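Side-chain contacts in erythrocyte binding antigen 140 (Plasmodium falciparum, PDB 4GF2), which probably binds a receptor on the host red-cell surface during erythrocyte invasion, through a region that contains two Duffy-binding-like domains: residues Ser437-Ile440 with Phe441-Lys444; Arg358-Glu361 with Glu362-Lys365; Lys450-Val453 with Trp454-Met457; Lys289-Asn293 with Gly294-Asn298. The protein carries 3 engineered substitutions. All coordinates share one frame; numbering follows the deposited sequence. Where two conformers were deposited one is given.

Contact 1 (Ser437-Ile440 with Phe441-Lys444); sequences SLKI and FREK
Lys439 and Glu443, one helical turn apart, supply the charged part of this contact. Lys439 NZ forms a salt bridge with Glu443 OE2 at 3.6 Å, yet the methylenes lie closer to that oxygen: Lys439 CD is 3.3 Å from Glu443 OE2. The lysine leaves the helix with CG anti to its backbone N, then folds at chi3 (67°), so that the chain curls round the carboxylate oxygen instead of running straight past it.

Packing accounts for two further pairs. Ile440 and Lys444 run side by side in the same direction, and Ile440 CG2 rests 3.7 Å from Lys444 CE on the fully extended chain of Lys444. Arg442 lies across Lys439 at about a right angle, and a bend at its chi3 (-50°) swings the guanidinium back, placing Lys439 CA over one of its faces near the rim, with Arg442 NH2 3.5 Å from Lys439 CA. The guanidinium donates beyond the helix, NH1 to Asn425 OD1 and NH2 to Lys407 O.

Backbone bonds underlie all of this: Glu443 N to Lys439 O is 2.8 Å, whereas Phe441 N to Ser437 O is weak at 3.3 Å.

The two basic residues are held differently: the Lys439 salt bridge is long and partly exposed, probably contributing modestly, whereas buried Arg442 ties helix 435-457 to helices 415-427 and 388-407.

Contact 2 (Arg358-Glu361 with Glu362-Lys365); sequences RGHE and EDYK
The shortest polar bond here runs from Lys365 N to Glu361 O, 2.8 Å long and close to straight at the hydrogen (165°). The neighbouring bond, from Tyr364 N to His360 O, is 2.9 Å. Together they mark the first turn of helix 361-382. His360 occupies the N-cap position; its carbonyl oxygen, already accepting from Tyr364, is where the helical bonding begins.

Among the side chains, the pair that meets is His360 and Asp363. They lie alongside one another and point the same way, with the ring and carboxylate planes nearly perpendicular, 82° apart. Asp363 OD2 comes to 3.6 Å from His360 CB and 3.8 Å from His360 CD2, touching carbon rather than nitrogen: His360 NE2 stays 4.9 Å from Asp363 OD2. Because His360 was modelled in two conformers, the ring's part in this is doubtful. The other carboxylate oxygen, Asp363 OD1, has a firmer partner in a salt bridge to Arg216.

Three consecutive acids, Glu361, Glu362 and Asp363, occupy the first turn, where the positive end of the helix dipole would be expected to favour their charge.

Tyr364 carries the turn into the fold. Its CG stands anti to the backbone N (chi1 -173°), which leads the ring away from Arg358-Glu361 and against helix 415-427, where Tyr364 OH hydrogen-bonds to Met420 O, and edge-to-face against Trp445 of helix 435-457.

Contact 3 (Lys450-Val453 with Trp454-Met457); sequences KENV and WKVM
Val453 and Met457 lie side by side on one flank of the helix, pointing the same way. Val453 CG1, anti to its own backbone N, reaches toward the thioether and stops 4.1 Å from Met457 SD, while Met457 CG sits 3.3 Å from Val453 O. On another flank, Asn452 and Lys455 slant across each other: the amide oxygen Asn452 OD1 meets the middle of the lysine at Lys455 CD, 3.7 Å away, and the extended remainder of that chain runs on past it.

This is the last stretch of helix 435-457, one of the long helices of the second Duffy-binding domain, and its buried flanks pack against other helices. Val453, Val456 and Met457 touch Ser372 of helix 361-382. Trp454 stacks with Tyr470 and meets Tyr399 of helix 388-407 edge-to-face.

Val456 turns its two methyl branches over carbonyls of the preceding turn, CG1 to Asn452 O (3.6 Å) and CG2 to Val453 O (3.2 Å). The backbone bond from Trp454 N to Lys450 O is 3.2 Å, and Lys450 O also accepts from Tyr399 OH.

Contact 4 (Lys289-Asn293 with Gly294-Asn298); sequences KSFLN and GPAKN
Lys297 folds back over the end of the helix it follows, and its chain can be traced atom by atom. Lys297 CB lies 3.6 Å from Phe291 O; CG lies about equally far from the carbonyl oxygens of Phe291 and Leu292, to one side of both; Lys297 CD makes the closest approach, 3.3 Å from Leu292 O; CE and NZ then drift off, Lys297 NZ ending 3.9 Å from Leu292 O. With CG anti to the backbone N (chi1 -177°) and every later torsion extended, the lysine runs straight past these carbonyls. It also touches a crystal neighbour, so its tip may owe something to the lattice.

Ser290 grips the returning chain from the other flank. Ser290 OG accepts a hydrogen bond from Ala296 N (3.2 Å, 160° at the hydrogen), and Ser290 O takes Gly294 N at 2.9 Å and, weakly, Lys297 N. Beside it the Ala296 methyl sits over one face of the Phe291 ring, a CH-pi contact with Ala296 CB 3.9 Å from the centroid.

Pro295-Lys297 form a turn of helical phi/psi, with bonds of its own from Lys297 N to Gly294 O and Asn298 N to Pro295 O; Ser290 holds it against the C-terminal turn of helix 285-293, on the way to helix 300-304.

Along the chain the order is contact 4, contact 2, contact 1, contact 3, and the last three fall within the second Duffy-binding domain. Contacts 1 and 3 share helix 435-457, one near its start and one at its end, with centres about 19 Å apart. Contact 2 opens helix 361-382, and contact 4 closes helix 285-293. Contact 3 is the meeting point: it touches contact 4, centres about 12 Å apart, where Val456 and Lys455 pack on Leu292, and it brushes contact 2 where Lys365 nears Asn452. Contacts 1 and 4 lie furthest apart, about 30 Å between centres. Helix 435-457 thus carries two of the contacts, and its end links helix 285-293 to the helices of the second Duffy-binding domain.

Contact 1 (Ser437-Ile440 with Phe441-Lys444)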
loop_
_atom_site.group_PDB
_atom_site.type_symbol
_atom_site.label_atom_id
_atom_site.label_comp_id
_atom_site.label_asym_id
_atom_site.label_seq_id
_atom_site.Cartn_x
_atom_site.Cartn_y
_atom_site.Cartn_z
ATOM N N SER A 437 -6.410 11.460 20.738
ATOM C CA SER A 437 -6.016 11.871 19.400
ATOM C C SER A 437 -5.720 10.648 18.541
ATOM O O SER A 437 -6.154 10.565 17.393
ATOM C CB SER A 437 -4.794 12.784 19.465
ATOM O OG SER A 437 -4.426 13.228 18.174
ATOM N N LEU A 438 -4.985 9.694 19.103
ATOM C CA LEU A 438 -4.637 8.476 18.383
ATOM C C LEU A 438 -5.859 7.593 18.157
ATOM O O LEU A 438 -5.978 6.940 17.119
ATOM C CB LEU A 438 -3.571 7.692 19.146
ATOM C CG LEU A 438 -2.220 8.391 19.290
ATOM C CD1 LEU A 438 -1.277 7.526 20.108
ATOM C CD2 LEU A 438 -1.621 8.700 17.929
ATOM N N LYS A 439 -6.758 7.568 19.135
ATOM C CA LYS A 439 -7.987 6.797 19.013
ATOM C C LYS A 439 -8.786 7.292 17.812
ATOM O O LYS A 439 -9.174 6.507 16.947
ATOM C CB LYS A 439 -8.833 6.919 20.283
ATOM C CG LYS A 439 -10.053 5.999 20.304
ATOM C CD LYS A 439 -11.049 6.372 21.397
ATOM C CE LYS A 439 -11.695 7.724 21.114
ATOM N NZ LYS A 439 -13.027 7.870 21.772
ATOM N N ILE A 440 -9.018 8.601 17.761
ATOM C CA ILE A 440 -9.818 9.198 16.697
ATOM C C ILE A 440 -9.266 8.832 15.323
ATOM O O ILE A 440 -10.026 8.583 14.388
ATOM C CB ILE A 440 -9.891 10.732 16.834
ATOM C CG1 ILE A 440 -10.634 11.113 18.115
ATOM C CG2 ILE A 440 -10.600 11.347 15.635
ATOM C CD1 ILE A 440 -10.455 12.557 18.517
ATOM N N PHE A 441 -7.945 8.789 15.199
ATOM C CA PHE A 441 -7.331 8.404 13.937
ATOM C C PHE A 441 -7.676 6.960 13.595
ATOM O O PHE A 441 -8.156 6.666 12.501
ATOM C CB PHE A 441 -5.814 8.566 13.992
ATOM C CG PHE A 441 -5.114 8.044 12.772
ATOM C CD1 PHE A 441 -4.877 8.869 11.686
ATOM C CD2 PHE A 441 -4.703 6.725 12.705
ATOM C CE1 PHE A 441 -4.234 8.390 10.560
ATOM C CE2 PHE A 441 -4.058 6.237 11.580
ATOM C CZ PHE A 441 -3.825 7.071 10.507
ATOM N N ARG A 442 -7.426 6.060 14.534
ATOM C CA ARG A 442 -7.722 4.651 14.321
ATOM C C ARG A 442 -9.199 4.472 13.971
ATOM O O ARG A 442 -9.540 3.764 13.025
ATOM C CB ARG A 442 -7.359 3.831 15.560
ATOM C CG ARG A 442 -5.864 3.795 15.866
ATOM C CD ARG A 442 -5.540 2.729 16.903
ATOM N NE ARG A 442 -6.417 2.837 18.065
ATOM C CZ ARG A 442 -6.172 3.591 19.130
ATOM N NH1 ARG A 442 -5.061 4.316 19.208
ATOM N NH2 ARG A 442 -7.045 3.621 20.127
ATOM N N GLU A 443 -10.070 5.134 14.726
ATOM C CA GLU A 443 -11.505 5.024 14.502
ATOM C C GLU A 443 -11.870 5.445 13.080
ATOM O O GLU A 443 -12.656 4.777 12.410
ATOM C CB GLU A 443 -12.277 5.854 15.530
ATOM C CG GLU A 443 -12.266 5.249 16.930
ATOM C CD GLU A 443 -13.076 6.057 17.929
ATOM O OE1 GLU A 443 -13.528 7.166 17.578
ATOM O OE2 GLU A 443 -13.262 5.579 19.068
ATOM N N LYS A 444 -11.286 6.547 12.617
ATOM C CA LYS A 444 -11.525 7.014 11.256
ATOM C C LYS A 444 -10.931 6.045 10.240
ATOM O O LYS A 444 -11.505 5.817 9.175
ATOM C CB LYS A 444 -10.937 8.410 11.052
ATOM C CG LYS A 444 -11.693 9.511 11.774
ATOM C CD LYS A 444 -11.034 10.864 11.557
ATOM C CE LYS A 444 -11.825 11.987 12.212
ATOM N NZ LYS A 444 -11.167 13.306 12.015
#

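Contact 2 (Arg358-Glu361 with Glu362-Lys365)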
loop_
_atom_site.group_PDB
_atom_site.type_symbol
_atom_site.label_atom_id
_atom_site.label_comp_id
_atom_site.label_asym_id
_atom_site.label_seq_id
_atom_site.Cartn_x
_atom_site.Cartn_y
_atom_site.Cartn_z
ATOM N N ARG A 358 7.322 -0.512 10.699
ATOM C CA ARG A 358 7.834 0.558 9.846
ATOM C C ARG A 358 6.778 1.630 9.568
ATOM O O ARG A 358 7.108 2.748 9.170
ATOM C CB ARG A 358 8.382 -0.020 8.538
ATOM C CG ARG A 358 9.491 -1.041 8.753
ATOM C CD ARG A 358 10.366 -1.216 7.520
ATOM N NE ARG A 358 11.568 -1.995 7.820
ATOM C CZ ARG A 358 12.606 -2.128 7.000
ATOM N NH1 ARG A 358 12.609 -1.535 5.814
ATOM N NH2 ARG A 358 13.652 -2.858 7.368
ATOM N N GLY A 359 5.513 1.285 9.776
ATOM C CA GLY A 359 4.435 2.256 9.715
ATOM C C GLY A 359 3.964 2.632 8.320
ATOM O O GLY A 359 3.573 3.776 8.089
ATOM N N HIS A 360 3.995 1.683 7.389
ATOM C CA HIS A 360 3.491 1.923 6.043
ATOM C C HIS A 360 2.026 1.505 5.968
ATOM O O HIS A 360 1.685 0.357 6.255
ATOM C CB HIS A 360 4.320 1.157 5.009
ATOM C CG HIS A 360 5.757 1.576 4.951
ATOM N ND1 HIS A 360 6.151 2.825 4.519
ATOM C CD2 HIS A 360 6.895 0.911 5.263
ATOM C CE1 HIS A 360 7.468 2.912 4.573
ATOM N NE2 HIS A 360 7.944 1.764 5.020
ATOM N N GLU A 361 1.162 2.438 5.584
ATOM C CA GLU A 361 -0.271 2.171 5.553
ATOM C C GLU A 361 -0.635 1.014 4.629
ATOM O O GLU A 361 -1.463 0.178 4.980
ATOM C CB GLU A 361 -1.064 3.414 5.143
ATOM C CG GLU A 361 -2.552 3.278 5.463
ATOM C CD GLU A 361 -3.404 4.389 4.884
ATOM O OE1 GLU A 361 -2.997 5.568 4.967
ATOM O OE2 GLU A 361 -4.491 4.081 4.352
ATOM N N GLU A 362 -0.025 0.971 3.449
ATOM C CA GLU A 362 -0.354 -0.059 2.469
ATOM C C GLU A 362 0.031 -1.443 2.972
ATOM O O GLU A 362 -0.697 -2.408 2.758
ATOM C CB GLU A 362 0.319 0.226 1.125
ATOM C CG GLU A 362 -0.267 1.420 0.386
ATOM C CD GLU A 362 -1.776 1.322 0.210
ATOM O OE1 GLU A 362 -2.278 0.214 -0.079
ATOM O OE2 GLU A 362 -2.462 2.354 0.370
ATOM N N ASP A 363 1.172 -1.538 3.645
ATOM C CA ASP A 363 1.580 -2.800 4.247
ATOM C C ASP A 363 0.599 -3.168 5.345
ATOM O O ASP A 363 0.208 -4.325 5.487
ATOM C CB ASP A 363 2.992 -2.700 4.824
ATOM C CG ASP A 363 4.059 -2.633 3.752
ATOM O OD1 ASP A 363 3.759 -2.983 2.593
ATOM O OD2 ASP A 363 5.202 -2.240 4.069
ATOM N N TYR A 364 0.193 -2.174 6.124
ATOM C CA TYR A 364 -0.697 -2.428 7.242
ATOM C C TYR A 364 -2.053 -2.908 6.737
ATOM O O TYR A 364 -2.611 -3.874 7.256
ATOM C CB TYR A 364 -0.859 -1.176 8.101
ATOM C CG TYR A 364 -1.628 -1.441 9.365
ATOM C CD1 TYR A 364 -3.007 -1.346 9.386
ATOM C CD2 TYR A 364 -0.976 -1.812 10.535
ATOM C CE1 TYR A 364 -3.721 -1.599 10.535
ATOM C CE2 TYR A 364 -1.683 -2.068 11.694
ATOM C CZ TYR A 364 -3.058 -1.958 11.686
ATOM O OH TYR A 364 -3.783 -2.211 12.828
ATOM N N LYS A 365 -2.575 -2.233 5.719
ATOM C CA LYS A 365 -3.851 -2.606 5.125
ATOM C C LYS A 365 -3.755 -4.030 4.588
ATOM O O LYS A 365 -4.616 -4.874 4.845
ATOM C CB LYS A 365 -4.202 -1.634 3.999
ATOM C CG LYS A 365 -5.537 -1.897 3.325
ATOM C CD LYS A 365 -5.756 -0.955 2.147
ATOM C CE LYS A 365 -7.086 -1.224 1.455
ATOM N NZ LYS A 365 -7.294 -0.330 0.281
#

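Contact 3 (Lys450-Val453 with Trp454-Met457)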
loop_
_atom_site.group_PDB
_atom_site.type_symbol
_atom_site.label_atom_id
_atom_site.label_comp_id
_atom_site.label_asym_id
_atom_site.label_seq_id
_atom_site.Cartn_x
_atom_site.Cartn_y
_atom_site.Cartn_z
ATOM N N LYS A 450 -13.334 -0.576 6.812
ATOM C CA LYS A 450 -14.180 -1.630 7.363
ATOM C C LYS A 450 -15.030 -2.322 6.295
ATOM O O LYS A 450 -15.447 -3.464 6.473
ATOM C CB LYS A 450 -15.088 -1.061 8.452
ATOM C CG LYS A 450 -16.082 -0.030 7.948
ATOM C CD LYS A 450 -16.964 0.478 9.069
ATOM C CE LYS A 450 -17.984 1.469 8.550
ATOM N NZ LYS A 450 -18.844 1.986 9.644
ATOM N N GLU A 451 -15.288 -1.627 5.191
ATOM C CA GLU A 451 -16.095 -2.185 4.112
ATOM C C GLU A 451 -15.340 -3.281 3.360
ATOM O O GLU A 451 -15.860 -4.379 3.159
ATOM C CB GLU A 451 -16.530 -1.080 3.146
ATOM C CG GLU A 451 -17.483 -0.065 3.762
ATOM C CD GLU A 451 -17.843 1.059 2.807
ATOM O OE1 GLU A 451 -17.234 1.139 1.718
ATOM O OE2 GLU A 451 -18.739 1.864 3.146
ATOM N N ASN A 452 -14.115 -2.981 2.946
ATOM C CA ASN A 452 -13.279 -3.978 2.291
ATOM C C ASN A 452 -13.018 -5.182 3.191
ATOM O O ASN A 452 -12.966 -6.319 2.723
ATOM C CB ASN A 452 -11.951 -3.360 1.852
ATOM C CG ASN A 452 -12.064 -2.603 0.544
ATOM O OD1 ASN A 452 -12.861 -2.956 -0.325
ATOM N ND2 ASN A 452 -11.261 -1.556 0.397
ATOM N N VAL A 453 -12.854 -4.934 4.485
ATOM C CA VAL A 453 -12.619 -6.018 5.424
ATOM C C VAL A 453 -13.805 -6.974 5.382
ATOM O O VAL A 453 -13.633 -8.191 5.327
ATOM C CB VAL A 453 -12.417 -5.498 6.860
ATOM C CG1 VAL A 453 -12.392 -6.657 7.849
ATOM C CG2 VAL A 453 -11.135 -4.688 6.953
ATOM N N TRP A 454 -15.012 -6.423 5.397
ATOM C CA TRP A 454 -16.201 -7.258 5.347
ATOM C C TRP A 454 -16.333 -7.956 3.998
ATOM O O TRP A 454 -16.795 -9.094 3.923
ATOM C CB TRP A 454 -17.466 -6.451 5.625
ATOM C CG TRP A 454 -18.679 -7.301 5.485
ATOM C CD1 TRP A 454 -19.624 -7.229 4.508
ATOM C CD2 TRP A 454 -19.058 -8.389 6.334
ATOM N NE1 TRP A 454 -20.579 -8.196 4.705
ATOM C CE2 TRP A 454 -20.254 -8.920 5.820
ATOM C CE3 TRP A 454 -18.506 -8.958 7.483
ATOM C CZ2 TRP A 454 -20.906 -9.993 6.416
ATOM C CZ3 TRP A 454 -19.154 -10.022 8.073
ATOM C CH2 TRP A 454 -20.342 -10.529 7.539
ATOM N N LYS A 455 -15.938 -7.266 2.931
ATOM C CA LYS A 455 -16.003 -7.837 1.591
ATOM C C LYS A 455 -15.223 -9.142 1.503
ATOM O O LYS A 455 -15.727 -10.136 0.981
ATOM C CB LYS A 455 -15.470 -6.848 0.551
ATOM C CG LYS A 455 -16.506 -5.858 0.046
ATOM C CD LYS A 455 -15.919 -4.903 -0.984
ATOM C CE LYS A 455 -16.989 -3.986 -1.552
ATOM N NZ LYS A 455 -16.436 -3.014 -2.532
ATOM N N VAL A 456 -13.992 -9.143 2.012
ATOM C CA VAL A 456 -13.141 -10.322 1.896
ATOM C C VAL A 456 -13.590 -11.436 2.837
ATOM O O VAL A 456 -13.470 -12.614 2.506
ATOM C CB VAL A 456 -11.639 -9.999 2.135
ATOM C CG1 VAL A 456 -11.152 -8.958 1.139
ATOM C CG2 VAL A 456 -11.394 -9.536 3.557
ATOM N N MET A 457 -14.115 -11.070 4.002
ATOM C CA MET A 457 -14.565 -12.069 4.967
ATOM C C MET A 457 -15.878 -12.697 4.528
ATOM O O MET A 457 -16.126 -13.872 4.787
ATOM C CB MET A 457 -14.732 -11.450 6.356
ATOM C CG MET A 457 -13.429 -11.011 7.006
ATOM S SD MET A 457 -13.669 -10.507 8.722
ATOM C CE MET A 457 -13.864 -12.091 9.527
#

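Contact 4 (Lys289-Asn293 with Gly294-Asn298)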
loop_
_atom_site.group_PDB
_atom_site.type_symbol
_atom_site.label_atom_id
_atom_site.label_comp_id
_atom_site.label_asym_id
_atom_site.label_seq_id
_atom_site.Cartn_x
_atom_site.Cartn_y
_atom_site.Cartn_z
ATOM N N LYS A 289 -6.246 -9.988 -3.791
ATOM C CA LYS A 289 -6.659 -9.624 -5.140
ATOM C C LYS A 289 -7.712 -10.595 -5.655
ATOM O O LYS A 289 -8.639 -10.199 -6.358
ATOM C CB LYS A 289 -5.460 -9.591 -6.083
ATOM C CG LYS A 289 -4.556 -8.389 -5.890
ATOM C CD LYS A 289 -3.471 -8.346 -6.957
ATOM C CE LYS A 289 -2.505 -7.192 -6.734
ATOM N NZ LYS A 289 -1.475 -7.113 -7.814
ATOM N N SER A 290 -7.567 -11.866 -5.297
ATOM C CA SER A 290 -8.543 -12.880 -5.676
ATOM C C SER A 290 -9.891 -12.591 -5.022
ATOM O O SER A 290 -10.930 -12.616 -5.683
ATOM C CB SER A 290 -8.053 -14.270 -5.272
ATOM O OG SER A 290 -8.989 -15.265 -5.649
ATOM N N PHE A 291 -9.860 -12.306 -3.721
ATOM C CA PHE A 291 -11.072 -12.056 -2.944
ATOM C C PHE A 291 -11.782 -10.761 -3.330
ATOM O O PHE A 291 -12.997 -10.648 -3.173
ATOM C CB PHE A 291 -10.740 -12.015 -1.450
ATOM C CG PHE A 291 -10.749 -13.363 -0.786
ATOM C CD1 PHE A 291 -9.820 -14.329 -1.128
ATOM C CD2 PHE A 291 -11.683 -13.655 0.191
ATOM C CE1 PHE A 291 -9.828 -15.568 -0.511
ATOM C CE2 PHE A 291 -11.697 -14.892 0.812
ATOM C CZ PHE A 291 -10.767 -15.847 0.462
ATOM N N LEU A 292 -11.029 -9.782 -3.824
ATOM C CA LEU A 292 -11.605 -8.480 -4.158
ATOM C C LEU A 292 -11.852 -8.291 -5.649
ATOM O O LEU A 292 -12.751 -7.550 -6.040
ATOM C CB LEU A 292 -10.705 -7.352 -3.655
ATOM C CG LEU A 292 -10.680 -7.124 -2.145
ATOM C CD1 LEU A 292 -9.743 -5.978 -1.818
ATOM C CD2 LEU A 292 -12.075 -6.842 -1.600
ATOM N N ASN A 293 -11.047 -8.948 -6.477
ATOM C CA ASN A 293 -11.114 -8.744 -7.918
ATOM C C ASN A 293 -11.092 -10.030 -8.745
ATOM O O ASN A 293 -11.395 -10.003 -9.937
ATOM C CB ASN A 293 -9.955 -7.845 -8.366
ATOM C CG ASN A 293 -9.973 -6.486 -7.689
ATOM O OD1 ASN A 293 -10.672 -5.574 -8.128
ATOM N ND2 ASN A 293 -9.199 -6.346 -6.619
ATOM N N GLY A 294 -10.743 -11.149 -8.120
ATOM C CA GLY A 294 -10.508 -12.381 -8.853
ATOM C C GLY A 294 -11.539 -13.459 -8.585
ATOM O O GLY A 294 -12.672 -13.160 -8.204
ATOM N N PRO A 295 -11.146 -14.728 -8.781
ATOM C CA PRO A 295 -12.017 -15.900 -8.630
ATOM C C PRO A 295 -12.779 -15.939 -7.305
ATOM O O PRO A 295 -14.002 -16.077 -7.307
ATOM C CB PRO A 295 -11.036 -17.073 -8.709
ATOM C CG PRO A 295 -9.908 -16.561 -9.528
ATOM C CD PRO A 295 -9.779 -15.108 -9.179
ATOM N N ALA A 296 -12.063 -15.823 -6.193
ATOM C CA ALA A 296 -12.680 -15.919 -4.873
ATOM C C ALA A 296 -13.862 -14.963 -4.734
ATOM O O ALA A 296 -14.827 -15.253 -4.027
ATOM C CB ALA A 296 -11.649 -15.644 -3.794
ATOM N N LYS A 297 -13.784 -13.830 -5.424
ATOM C CA LYS A 297 -14.800 -12.790 -5.318
ATOM C C LYS A 297 -16.208 -13.318 -5.593
ATOM O O LYS A 297 -17.149 -12.983 -4.875
ATOM C CB LYS A 297 -14.482 -11.648 -6.284
ATOM C CG LYS A 297 -15.441 -10.473 -6.199
ATOM C CD LYS A 297 -15.154 -9.458 -7.291
ATOM C CE LYS A 297 -16.155 -8.317 -7.271
ATOM N NZ LYS A 297 -15.889 -7.326 -8.350
ATOM N N ASN A 298 -16.345 -14.142 -6.628
ATOM C CA ASN A 298 -17.656 -14.620 -7.059
ATOM C C ASN A 298 -17.783 -16.142 -7.025
ATOM O O ASN A 298 -18.624 -16.714 -7.719
ATOM C CB ASN A 298 -17.953 -14.126 -8.479
ATOM C CG ASN A 298 -17.726 -12.636 -8.638
ATOM O OD1 ASN A 298 -18.482 -11.821 -8.108
ATOM N ND2 ASN A 298 -16.683 -12.272 -9.378
#